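Long-range contacts in minor structural protein 5 (Lactococcus phage Tuc2009, PDB 5E7T), which is a structural component of the phage virion, probably of the host-recognition baseplate, and contains a domain related to galactose-binding-like beta-sandwiches: residues E55-G60 against S172-V177; T87-V92 against K181-S186; I122-L127 against Q143-P148. One frame throughout, in Å; residues are numbered along the deposited sequence.

Contact 1: E55-G60 against S172-V177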
ATOM      1  N   GLU B  55     -32.845 -33.146  33.426  1.00 57.89           N
ATOM      2  CA  GLU B  55     -34.195 -33.664  33.637  1.00 57.92           C
ATOM      3  C   GLU B  55     -34.912 -33.684  32.304  1.00 61.24           C
ATOM      4  O   GLU B  55     -34.766 -32.745  31.522  1.00 61.42           O
ATOM      5  CB  GLU B  55     -34.974 -32.811  34.670  1.00 60.75           C
ATOM      6  CG  GLU B  55     -36.158 -33.533  35.304  1.00 66.67           C
ATOM      7  CD  GLU B  55     -37.048 -32.684  36.186  1.00 89.33           C
ATOM      8  OE1 GLU B  55     -37.090 -32.945  37.410  1.00 86.20           O
ATOM      9  OE2 GLU B  55     -37.742 -31.790  35.650  1.00 89.73           O
ATOM     10  N   VAL B  56     -35.660 -34.759  32.032  1.00 57.21           N
ATOM     11  CA  VAL B  56     -36.408 -34.942  30.786  1.00 57.26           C
ATOM     12  C   VAL B  56     -37.590 -35.855  31.061  1.00 62.28           C
ATOM     13  O   VAL B  56     -37.481 -36.792  31.854  1.00 61.22           O
ATOM     14  CB  VAL B  56     -35.519 -35.428  29.594  1.00 59.38           C
ATOM     15  CG1 VAL B  56     -35.092 -36.887  29.752  1.00 57.69           C
ATOM     16  CG2 VAL B  56     -36.202 -35.202  28.249  1.00 59.71           C
ATOM     17  N   THR B  57     -38.712 -35.567  30.403  1.00 59.92           N
ATOM     18  CA  THR B  57     -39.982 -36.266  30.545  1.00 59.42           C
ATOM     19  C   THR B  57     -40.347 -36.926  29.225  1.00 65.00           C
ATOM     20  O   THR B  57     -40.458 -36.257  28.207  1.00 67.06           O
ATOM     21  CB  THR B  57     -41.035 -35.256  31.016  1.00 56.89           C
ATOM     22  OG1 THR B  57     -40.552 -34.543  32.164  1.00 60.69           O
ATOM     23  CG2 THR B  57     -42.359 -35.878  31.290  1.00 45.03           C
ATOM     24  N   MET B  58     -40.523 -38.228  29.248  1.00 61.76           N
ATOM     25  CA  MET B  58     -40.876 -39.021  28.085  1.00 62.90           C
ATOM     26  C   MET B  58     -42.357 -39.361  28.185  1.00 68.39           C
ATOM     27  O   MET B  58     -42.776 -39.909  29.205  1.00 68.22           O
ATOM     28  CB  MET B  58     -40.035 -40.293  28.049  1.00 64.92           C
ATOM     29  CG  MET B  58     -38.569 -40.067  28.332  1.00 68.97           C
ATOM     30  SD  MET B  58     -37.709 -39.583  26.853  1.00 75.47           S
ATOM     31  CE  MET B  58     -36.961 -41.064  26.435  1.00 71.72           C
ATOM     32  N   LYS B  59     -43.151 -39.016  27.130  1.00 65.62           N
ATOM     33  CA  LYS B  59     -44.616 -39.163  27.041  1.00 65.79           C
ATOM     34  C   LYS B  59     -45.020 -39.682  25.658  1.00 69.85           C
ATOM     35  O   LYS B  59     -44.609 -39.134  24.635  1.00 70.46           O
ATOM     36  CB  LYS B  59     -45.248 -37.773  27.257  1.00 68.50           C
ATOM     37  CG  LYS B  59     -46.682 -37.730  27.742  1.00 71.48           C
ATOM     38  CD  LYS B  59     -46.956 -36.322  28.261  1.00 81.84           C
ATOM     39  CE  LYS B  59     -48.392 -36.066  28.636  1.00112.27           C
ATOM     40  NZ  LYS B  59     -49.278 -35.922  27.441  1.00131.77           N
ATOM     41  N   GLY B  60     -45.860 -40.699  25.630  1.00 65.55           N
ATOM     42  CA  GLY B  60     -46.316 -41.236  24.360  1.00 66.03           C
ATOM     43  C   GLY B  60     -47.444 -42.228  24.488  1.00 71.68           C
ATOM     44  O   GLY B  60     -47.654 -42.793  25.568  1.00 70.84           O
ATOM     45  N   SER B 172     -46.011 -42.116  30.675  1.00 66.30           N
ATOM     46  CA  SER B 172     -45.017 -41.045  30.847  1.00 65.24           C
ATOM     47  C   SER B 172     -44.192 -41.231  32.115  1.00 67.01           C
ATOM     48  O   SER B 172     -44.626 -41.900  33.049  1.00 66.99           O
ATOM     49  CB  SER B 172     -45.669 -39.661  30.838  1.00 67.91           C
ATOM     50  OG  SER B 172     -46.763 -39.624  31.738  1.00 76.42           O
ATOM     51  N   PHE B 173     -42.993 -40.661  32.128  1.00 61.20           N
ATOM     52  CA  PHE B 173     -42.120 -40.651  33.292  1.00 59.85           C
ATOM     53  C   PHE B 173     -41.197 -39.443  33.230  1.00 64.09           C
ATOM     54  O   PHE B 173     -41.055 -38.836  32.171  1.00 63.59           O
ATOM     55  CB  PHE B 173     -41.333 -41.975  33.488  1.00 60.05           C
ATOM     56  CG  PHE B 173     -40.421 -42.392  32.361  1.00 60.18           C
ATOM     57  CD1 PHE B 173     -39.143 -41.857  32.244  1.00 62.01           C
ATOM     58  CD2 PHE B 173     -40.839 -43.319  31.413  1.00 61.56           C
ATOM     59  CE1 PHE B 173     -38.313 -42.225  31.186  1.00 61.67           C
ATOM     60  CE2 PHE B 173     -40.016 -43.675  30.346  1.00 62.76           C
ATOM     61  CZ  PHE B 173     -38.762 -43.126  30.241  1.00 60.17           C
ATOM     62  N   THR B 174     -40.588 -39.091  34.362  1.00 60.40           N
ATOM     63  CA  THR B 174     -39.620 -38.009  34.438  1.00 59.54           C
ATOM     64  C   THR B 174     -38.390 -38.634  35.009  1.00 62.16           C
ATOM     65  O   THR B 174     -38.477 -39.367  35.993  1.00 63.05           O
ATOM     66  CB  THR B 174     -40.158 -36.842  35.226  1.00 65.90           C
ATOM     67  OG1 THR B 174     -41.462 -36.515  34.719  1.00 71.86           O
ATOM     68  CG2 THR B 174     -39.261 -35.658  35.139  1.00 59.30           C
ATOM     69  N   ILE B 175     -37.265 -38.439  34.326  1.00 57.07           N
ATOM     70  CA  ILE B 175     -35.975 -39.036  34.651  1.00 55.60           C
ATOM     71  C   ILE B 175     -34.909 -37.979  34.772  1.00 62.32           C
ATOM     72  O   ILE B 175     -34.897 -37.011  34.010  1.00 64.24           O
ATOM     73  CB  ILE B 175     -35.597 -40.136  33.610  1.00 57.71           C
ATOM     74  CG1 ILE B 175     -34.362 -40.965  34.056  1.00 57.20           C
ATOM     75  CG2 ILE B 175     -35.439 -39.576  32.185  1.00 57.03           C
ATOM     76  CD1 ILE B 175     -33.927 -42.094  33.105  1.00 60.25           C
ATOM     77  N   ARG B 176     -34.013 -38.168  35.734  1.00 58.49           N
ATOM     78  CA  ARG B 176     -32.873 -37.306  35.955  1.00 57.51           C
ATOM     79  C   ARG B 176     -31.647 -38.111  35.597  1.00 62.83           C
ATOM     80  O   ARG B 176     -31.561 -39.278  35.975  1.00 64.67           O
ATOM     81  CB  ARG B 176     -32.841 -36.821  37.389  1.00 53.10           C
ATOM     82  CG  ARG B 176     -33.903 -35.776  37.620  1.00 55.00           C
ATOM     83  CD  ARG B 176     -33.936 -35.344  39.048  1.00 62.97           C
ATOM     84  NE  ARG B 176     -34.860 -34.235  39.244  1.00 72.67           N
ATOM     85  CZ  ARG B 176     -35.041 -33.625  40.408  1.00 76.80           C
ATOM     86  NH1 ARG B 176     -34.348 -34.001  41.476  1.00 49.93           N
ATOM     87  NH2 ARG B 176     -35.908 -32.628  40.514  1.00 63.85           N
ATOM     88  N   VAL B 177     -30.758 -37.543  34.780  1.00 57.08           N
ATOM     89  CA  VAL B 177     -29.555 -38.234  34.345  1.00 54.99           C
ATOM     90  C   VAL B 177     -28.358 -37.440  34.847  1.00 61.29           C
ATOM     91  O   VAL B 177     -28.224 -36.265  34.522  1.00 63.35           O
ATOM     92  CB  VAL B 177     -29.563 -38.435  32.819  1.00 57.50           C
ATOM     93  CG1 VAL B 177     -28.214 -38.918  32.318  1.00 56.66           C
ATOM     94  CG2 VAL B 177     -30.674 -39.392  32.395  1.00 56.70           C
TER

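Contact 2: T87-V92 against K181-S186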
ATOM      1  N   THR B  87     -17.268 -49.161  27.959  1.00 56.56           N
ATOM      2  CA  THR B  87     -18.128 -49.300  29.120  1.00 56.05           C
ATOM      3  C   THR B  87     -18.902 -48.015  29.373  1.00 61.41           C
ATOM      4  O   THR B  87     -18.313 -46.931  29.433  1.00 61.92           O
ATOM      5  CB  THR B  87     -17.334 -49.815  30.346  1.00 59.40           C
ATOM      6  OG1 THR B  87     -16.712 -51.063  30.026  1.00 61.19           O
ATOM      7  CG2 THR B  87     -18.202 -50.009  31.571  1.00 53.19           C
ATOM      8  N   MET B  88     -20.229 -48.149  29.537  1.00 57.42           N
ATOM      9  CA  MET B  88     -21.116 -47.040  29.835  1.00 56.48           C
ATOM     10  C   MET B  88     -21.520 -47.130  31.280  1.00 60.36           C
ATOM     11  O   MET B  88     -21.769 -48.224  31.759  1.00 61.01           O
ATOM     12  CB  MET B  88     -22.333 -47.063  28.926  1.00 59.00           C
ATOM     13  CG  MET B  88     -22.014 -46.711  27.512  1.00 63.07           C
ATOM     14  SD  MET B  88     -23.530 -46.653  26.549  1.00 68.67           S
ATOM     15  CE  MET B  88     -24.010 -44.907  26.832  1.00 65.38           C
ATOM     16  N   SER B  89     -21.546 -45.991  31.986  1.00 57.13           N
ATOM     17  CA  SER B  89     -21.892 -45.838  33.417  1.00 56.67           C
ATOM     18  C   SER B  89     -22.733 -44.561  33.547  1.00 62.39           C
ATOM     19  O   SER B  89     -22.443 -43.581  32.861  1.00 63.48           O
ATOM     20  CB  SER B  89     -20.638 -45.736  34.289  1.00 58.76           C
ATOM     21  OG  SER B  89     -19.433 -45.624  33.540  1.00 72.30           O
ATOM     22  N   VAL B  90     -23.806 -44.577  34.371  1.00 57.33           N
ATOM     23  CA  VAL B  90     -24.704 -43.430  34.527  1.00 55.34           C
ATOM     24  C   VAL B  90     -25.506 -43.557  35.816  1.00 60.38           C
ATOM     25  O   VAL B  90     -25.827 -44.681  36.222  1.00 60.66           O
ATOM     26  CB  VAL B  90     -25.619 -43.253  33.273  1.00 57.28           C
ATOM     27  CG1 VAL B  90     -26.564 -44.438  33.072  1.00 56.84           C
ATOM     28  CG2 VAL B  90     -26.383 -41.940  33.309  1.00 57.05           C
ATOM     29  N   ASP B  91     -25.801 -42.398  36.463  1.00 56.01           N
ATOM     30  CA  ASP B  91     -26.672 -42.248  37.630  1.00 55.15           C
ATOM     31  C   ASP B  91     -28.020 -41.797  37.094  1.00 58.60           C
ATOM     32  O   ASP B  91     -28.093 -40.882  36.286  1.00 57.49           O
ATOM     33  CB  ASP B  91     -26.136 -41.218  38.627  1.00 56.72           C
ATOM     34  CG  ASP B  91     -24.900 -41.647  39.382  1.00 62.67           C
ATOM     35  OD1 ASP B  91     -24.430 -42.792  39.164  1.00 59.78           O
ATOM     36  OD2 ASP B  91     -24.366 -40.824  40.147  1.00 71.38           O
ATOM     37  N   VAL B  92     -29.079 -42.466  37.512  1.00 55.98           N
ATOM     38  CA  VAL B  92     -30.416 -42.233  37.002  1.00 55.48           C
ATOM     39  C   VAL B  92     -31.457 -42.151  38.137  1.00 59.51           C
ATOM     40  O   VAL B  92     -31.357 -42.891  39.121  1.00 61.06           O
ATOM     41  CB  VAL B  92     -30.656 -43.347  35.953  1.00 58.27           C
ATOM     42  CG1 VAL B  92     -31.892 -44.186  36.216  1.00 58.23           C
ATOM     43  CG2 VAL B  92     -30.639 -42.781  34.552  1.00 57.93           C
ATOM     44  N   LYS B 181     -21.294 -41.527  31.405  1.00 51.89           N
ATOM     45  CA  LYS B 181     -19.925 -41.823  31.021  1.00 50.76           C
ATOM     46  C   LYS B 181     -19.867 -42.960  30.070  1.00 56.71           C
ATOM     47  O   LYS B 181     -20.602 -43.947  30.200  1.00 57.33           O
ATOM     48  CB  LYS B 181     -19.062 -42.172  32.251  1.00 52.83           C
ATOM     49  CG  LYS B 181     -17.544 -42.044  32.018  1.00 55.05           C
ATOM     50  CD  LYS B 181     -16.721 -42.660  33.118  1.00 49.09           C
ATOM     51  CE  LYS B 181     -15.259 -42.375  32.922  1.00 57.25           C
ATOM     52  NZ  LYS B 181     -14.399 -43.212  33.800  1.00 57.04           N
ATOM     53  N   GLN B 182     -18.946 -42.832  29.121  1.00 53.91           N
ATOM     54  CA  GLN B 182     -18.582 -43.854  28.155  1.00 53.03           C
ATOM     55  C   GLN B 182     -17.065 -43.804  28.121  1.00 57.67           C
ATOM     56  O   GLN B 182     -16.475 -42.717  28.010  1.00 58.30           O
ATOM     57  CB  GLN B 182     -19.173 -43.585  26.767  1.00 53.64           C
ATOM     58  CG  GLN B 182     -18.570 -44.533  25.744  1.00 53.58           C
ATOM     59  CD  GLN B 182     -18.970 -44.267  24.341  1.00 68.22           C
ATOM     60  OE1 GLN B 182     -19.750 -45.019  23.777  1.00 63.80           O
ATOM     61  NE2 GLN B 182     -18.387 -43.245  23.722  1.00 62.92           N
ATOM     62  N   GLU B 183     -16.435 -44.966  28.251  1.00 53.42           N
ATOM     63  CA  GLU B 183     -14.976 -45.062  28.247  1.00 52.81           C
ATOM     64  C   GLU B 183     -14.526 -46.303  27.508  1.00 57.53           C
ATOM     65  O   GLU B 183     -15.264 -47.275  27.422  1.00 59.16           O
ATOM     66  CB  GLU B 183     -14.443 -45.096  29.679  1.00 53.60           C
ATOM     67  CG  GLU B 183     -14.795 -46.360  30.441  1.00 56.09           C
ATOM     68  CD  GLU B 183     -14.836 -46.116  31.929  1.00 81.81           C
ATOM     69  OE1 GLU B 183     -13.758 -46.204  32.558  1.00 53.85           O
ATOM     70  OE2 GLU B 183     -15.936 -45.829  32.460  1.00 88.49           O
ATOM     71  N   LEU B 184     -13.304 -46.286  27.019  1.00 52.29           N
ATOM     72  CA  LEU B 184     -12.730 -47.422  26.338  1.00 51.81           C
ATOM     73  C   LEU B 184     -12.356 -48.432  27.425  1.00 57.95           C
ATOM     74  O   LEU B 184     -11.779 -48.055  28.445  1.00 60.73           O
ATOM     75  CB  LEU B 184     -11.495 -46.930  25.556  1.00 51.02           C
ATOM     76  CG  LEU B 184     -10.622 -47.989  24.901  1.00 53.47           C
ATOM     77  CD1 LEU B 184     -11.333 -48.660  23.732  1.00 52.29           C
ATOM     78  CD2 LEU B 184      -9.267 -47.410  24.552  1.00 51.71           C
ATOM     79  N   GLY B 185     -12.714 -49.680  27.239  1.00 52.92           N
ATOM     80  CA  GLY B 185     -12.406 -50.663  28.264  1.00 53.35           C
ATOM     81  C   GLY B 185     -13.580 -51.494  28.722  1.00 59.72           C
ATOM     82  O   GLY B 185     -14.694 -51.333  28.219  1.00 60.34           O
ATOM     83  N   SER B 186     -13.315 -52.417  29.666  1.00 57.24           N
ATOM     84  CA  SER B 186     -14.263 -53.371  30.238  1.00 57.57           C
ATOM     85  C   SER B 186     -14.637 -53.035  31.686  1.00 62.63           C
ATOM     86  O   SER B 186     -15.311 -53.834  32.349  1.00 63.53           O
ATOM     87  CB  SER B 186     -13.662 -54.771  30.180  1.00 62.04           C
ATOM     88  OG  SER B 186     -13.595 -55.243  28.847  1.00 75.02           O
TER

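Contact 3: I122-L127 against Q143-P148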
ATOM      1  N   ILE B 122     -24.223 -50.415  18.628  1.00 56.63           N
ATOM      2  CA  ILE B 122     -22.784 -50.258  18.662  1.00 55.24           C
ATOM      3  C   ILE B 122     -22.389 -50.234  20.131  1.00 61.01           C
ATOM      4  O   ILE B 122     -21.592 -51.049  20.573  1.00 61.86           O
ATOM      5  CB  ILE B 122     -22.338 -48.970  17.881  1.00 57.18           C
ATOM      6  CG1 ILE B 122     -22.597 -49.125  16.366  1.00 57.18           C
ATOM      7  CG2 ILE B 122     -20.862 -48.584  18.160  1.00 55.90           C
ATOM      8  CD1 ILE B 122     -22.756 -47.799  15.565  1.00 53.46           C
ATOM      9  N   CYS B 123     -22.960 -49.311  20.890  1.00 58.45           N
ATOM     10  CA  CYS B 123     -22.650 -49.131  22.304  1.00 57.83           C
ATOM     11  C   CYS B 123     -23.905 -48.638  22.973  1.00 61.85           C
ATOM     12  O   CYS B 123     -24.438 -47.585  22.616  1.00 60.79           O
ATOM     13  CB  CYS B 123     -21.501 -48.148  22.472  1.00 57.83           C
ATOM     14  SG  CYS B 123     -20.816 -48.127  24.133  1.00 61.30           S
ATOM     15  N   THR B 124     -24.420 -49.443  23.894  1.00 59.69           N
ATOM     16  CA  THR B 124     -25.698 -49.203  24.554  1.00 59.04           C
ATOM     17  C   THR B 124     -25.727 -49.505  26.074  1.00 59.99           C
ATOM     18  O   THR B 124     -24.823 -50.169  26.603  1.00 59.42           O
ATOM     19  CB  THR B 124     -26.733 -50.028  23.805  1.00 67.61           C
ATOM     20  OG1 THR B 124     -28.035 -49.787  24.346  1.00 71.81           O
ATOM     21  CG2 THR B 124     -26.403 -51.516  23.807  1.00 65.73           C
ATOM     22  N   ILE B 125     -26.806 -49.044  26.749  1.00 53.49           N
ATOM     23  CA  ILE B 125     -27.082 -49.264  28.161  1.00 52.19           C
ATOM     24  C   ILE B 125     -28.582 -49.230  28.407  1.00 60.26           C
ATOM     25  O   ILE B 125     -29.233 -48.221  28.146  1.00 60.67           O
ATOM     26  CB  ILE B 125     -26.272 -48.341  29.112  1.00 53.68           C
ATOM     27  CG1 ILE B 125     -26.440 -48.780  30.584  1.00 51.66           C
ATOM     28  CG2 ILE B 125     -26.563 -46.825  28.888  1.00 54.50           C
ATOM     29  CD1 ILE B 125     -25.484 -48.195  31.464  1.00 46.18           C
ATOM     30  N   ASP B 126     -29.130 -50.359  28.884  1.00 59.60           N
ATOM     31  CA  ASP B 126     -30.544 -50.507  29.201  1.00 59.80           C
ATOM     32  C   ASP B 126     -30.853 -49.702  30.464  1.00 62.02           C
ATOM     33  O   ASP B 126     -30.049 -49.667  31.400  1.00 60.31           O
ATOM     34  CB  ASP B 126     -30.880 -51.982  29.462  1.00 62.59           C
ATOM     35  CG  ASP B 126     -31.246 -52.874  28.282  1.00 76.17           C
ATOM     36  OD1 ASP B 126     -31.431 -52.339  27.152  1.00 75.43           O
ATOM     37  OD2 ASP B 126     -31.387 -54.117  28.498  1.00 84.50           O
ATOM     38  N   LEU B 127     -32.019 -49.056  30.476  1.00 57.88           N
ATOM     39  CA  LEU B 127     -32.482 -48.276  31.611  1.00 55.57           C
ATOM     40  C   LEU B 127     -33.625 -49.035  32.277  1.00 59.77           C
ATOM     41  O   LEU B 127     -34.180 -49.929  31.620  1.00 60.90           O
ATOM     42  CB  LEU B 127     -32.859 -46.856  31.186  1.00 54.30           C
ATOM     43  CG  LEU B 127     -31.705 -45.992  30.670  1.00 55.16           C
ATOM     44  CD1 LEU B 127     -32.133 -44.561  30.538  1.00 54.33           C
ATOM     45  CD2 LEU B 127     -30.487 -46.085  31.560  1.00 53.69           C
ATOM     46  N   GLN B 143     -22.715 -51.030  31.937  1.00 54.63           N
ATOM     47  CA  GLN B 143     -22.791 -52.034  30.865  1.00 54.42           C
ATOM     48  C   GLN B 143     -21.587 -51.923  29.929  1.00 60.09           C
ATOM     49  O   GLN B 143     -21.281 -50.830  29.446  1.00 58.92           O
ATOM     50  CB  GLN B 143     -24.094 -51.866  30.072  1.00 55.51           C
ATOM     51  CG  GLN B 143     -24.282 -52.791  28.876  1.00 58.79           C
ATOM     52  CD  GLN B 143     -24.623 -54.198  29.246  1.00 71.40           C
ATOM     53  OE1 GLN B 143     -25.718 -54.494  29.749  1.00 71.28           O
ATOM     54  NE2 GLN B 143     -23.726 -55.108  28.909  1.00 57.67           N
ATOM     55  N   THR B 144     -20.904 -53.062  29.677  1.00 58.07           N
ATOM     56  CA  THR B 144     -19.790 -53.111  28.738  1.00 57.13           C
ATOM     57  C   THR B 144     -20.367 -53.597  27.429  1.00 60.90           C
ATOM     58  O   THR B 144     -21.179 -54.525  27.428  1.00 61.79           O
ATOM     59  CB  THR B 144     -18.637 -53.970  29.249  1.00 61.87           C
ATOM     60  OG1 THR B 144     -18.219 -53.514  30.545  1.00 66.73           O
ATOM     61  CG2 THR B 144     -17.455 -53.946  28.309  1.00 54.94           C
ATOM     62  N   SER B 145     -19.991 -52.943  26.326  1.00 56.14           N
ATOM     63  CA  SER B 145     -20.455 -53.259  24.987  1.00 55.75           C
ATOM     64  C   SER B 145     -19.290 -53.619  24.060  1.00 61.17           C
ATOM     65  O   SER B 145     -18.238 -52.994  24.147  1.00 61.80           O
ATOM     66  CB  SER B 145     -21.215 -52.068  24.419  1.00 58.25           C
ATOM     67  OG  SER B 145     -22.403 -51.835  25.155  1.00 65.41           O
ATOM     68  N   THR B 146     -19.472 -54.625  23.179  1.00 58.38           N
ATOM     69  CA  THR B 146     -18.468 -55.004  22.182  1.00 59.06           C
ATOM     70  C   THR B 146     -18.856 -54.396  20.809  1.00 64.28           C
ATOM     71  O   THR B 146     -19.974 -54.610  20.297  1.00 65.27           O
ATOM     72  CB  THR B 146     -18.285 -56.513  22.119  1.00 66.58           C
ATOM     73  OG1 THR B 146     -17.981 -56.989  23.421  1.00 74.07           O
ATOM     74  CG2 THR B 146     -17.181 -56.915  21.186  1.00 61.19           C
ATOM     75  N   ILE B 147     -17.928 -53.615  20.244  1.00 58.83           N
ATOM     76  CA  ILE B 147     -18.113 -52.939  18.965  1.00 57.55           C
ATOM     77  C   ILE B 147     -18.409 -53.953  17.866  1.00 61.96           C
ATOM     78  O   ILE B 147     -17.620 -54.884  17.667  1.00 64.21           O
ATOM     79  CB  ILE B 147     -16.934 -51.980  18.638  1.00 59.03           C
ATOM     80  CG1 ILE B 147     -16.724 -50.933  19.743  1.00 56.60           C
ATOM     81  CG2 ILE B 147     -17.107 -51.324  17.274  1.00 61.07           C
ATOM     82  CD1 ILE B 147     -17.938 -50.038  20.054  1.00 63.55           C
ATOM     83  N   PRO B 148     -19.578 -53.830  17.194  1.00 55.40           N
ATOM     84  CA  PRO B 148     -19.912 -54.789  16.130  1.00 55.43           C
ATOM     85  C   PRO B 148     -19.090 -54.534  14.852  1.00 63.32           C
ATOM     86  O   PRO B 148     -18.527 -53.429  14.664  1.00 62.16           O
ATOM     87  CB  PRO B 148     -21.405 -54.548  15.915  1.00 56.14           C
ATOM     88  CG  PRO B 148     -21.579 -53.108  16.227  1.00 59.52           C
ATOM     89  CD  PRO B 148     -20.624 -52.793  17.331  1.00 54.71           C
TER
HETATM   90  O   HOH W   1     -22.119 -50.002  27.030  1.00 61.26           O

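Contact 1: E55-G60 against S172-V177
M58 and F173 lie side by side and point the same way, on the sheet face they share with V56 and I175. M58 CB sits over one face of the F173 ring, 4.1 Å from its centroid and offset toward the rim. This is a CH-pi contact. M58 CG lies 3.6 Å from F173 CE1. V56 and I175 also point the same way, with V56 CG1 3.6 Å from I175 CG2. This face is apolar and buried: L161, V163 and F165 of strand 157-166 cover M58, and W97 and F108 meet the F173 ring.

The other face is polar. E55 CG, anti to the backbone N (chi1 -160°), packs 3.8 Å from T174 CG2. E55 OE1 meets R176 NE at 3.2 Å in a salt bridge. E55 OE1 lies in the guanidinium plane; R176 NE meets it on the anti side, somewhat out of the carboxylate plane. The two planes are 22° apart. R176 NH2 adds a weak bond to the same oxygen. T57 OG1 and T174 OG1 form a weak hydrogen bond of 3.4 Å. The K59 amine makes a salt bridge with E170.

Paired backbone bonds join V56 to I175 and M58 to F173. One face turns into the core toward strand 157-166 of the second sheet and the other is partly exposed, as in the beta-sandwich expected for a BppA, galactose-binding-like domain.

Contact 2: T87-V92 against K181-S186
T87 OG1 is anti to its carbonyl carbon (chi1 -57°), beside the backbone N, and from there it reaches G185 O across the contact. E183 CG stands between its own N and carbonyl carbon (chi1 68°), and lies 3.7 Å from T87 O. The segments are neighbouring antiparallel strands in a five-stranded sheet of the beta-sandwich; strand 171-184 is the central one and 85-98 the next. T87 and E183 form a hydrogen-bonded pair, with T87 N to E183 O at 2.8 Å. S89 and K181 form another, with S89 N to K181 O at 2.9 Å. Between them, M88 and Q182 face the opposite side of the sheet, and M88 CG is 4.3 Å from Q182 CB.

S89 OG lies 3.7 Å from K181 CB. The K181 chain is extended. Its NZ makes a salt bridge with E183 of the same strand, its hydrogen bonds to the carboxylate being weak. Both charges also have partners outside: K181 NZ bonds to P190 O, and E183 OE1 to T189 OG1.

The strand ends before G185, whose positive phi suits glycine. Here T87 OG1 donates to G185 O at 2.7 Å, from above the carbonyl plane and 44° out of it. The same hydroxyl also bonds to T144 OG1.

Contact 3: I122-L127 against Q143-P148
T124-D126 and Q143-T146 belong to different sheets. Their axes approach to 7.0 Å and run at 142°, roughly antiparallel but too far apart for strand pairing. At I122 and C123 the chain turns a corner in a classic beta bulge, both residues facing Q112.

S145 points toward the opposite segment, and its OG accepts a weak bond of 3.4 Å from T124 N. A water bridges the two segments at T124, Q143 and S145. It takes a hydrogen bond from S145 OG at 2.6 Å and gives one each to T124 O and Q143 O. C123 SG packs 4.0 Å from S145 CB. I125 and Q143 slide past each other in opposite directions, with I125 CG1 3.9 Å from Q143 CB. Q143 NE2 bonds to T144 O and, weakly, to the backbone of a chain of another protein.

At the bulge residue I122 the contact is apolar. I122 CG2 meets I147 CD1 at 3.8 Å. The P148 ring crosses the I122 side chain at about a right angle.

Strands 121-126 and 139-146 are outermost in their sheets within this chain. M88 of strand 85-98 touches C123 and I125, and Y114 of strand 104-114 touches I122.

Contacts 1 and 2 are strand pairings on successive parts of strand 171-184, which lies between 53-60 and 85-98 in one sheet. Contact 3 instead joins that sheet to the second one. Contact 2 is buried near the centre of the chain. Contact 1 is about 22 Å from that centre and only partly buried. Its salt bridge crosses between strands on a partly exposed face; that of contact 2 lies within one strand and is buried. Contact 3 is buried too, but it relies on side-chain packing and a water instead of paired backbone bonds. M88 N probably bonds to Q143 O, which ties contacts 2 and 3 together. I175 of contact 1 packs on V92 and L127, at the far ends of segments 87-92 and 122-127.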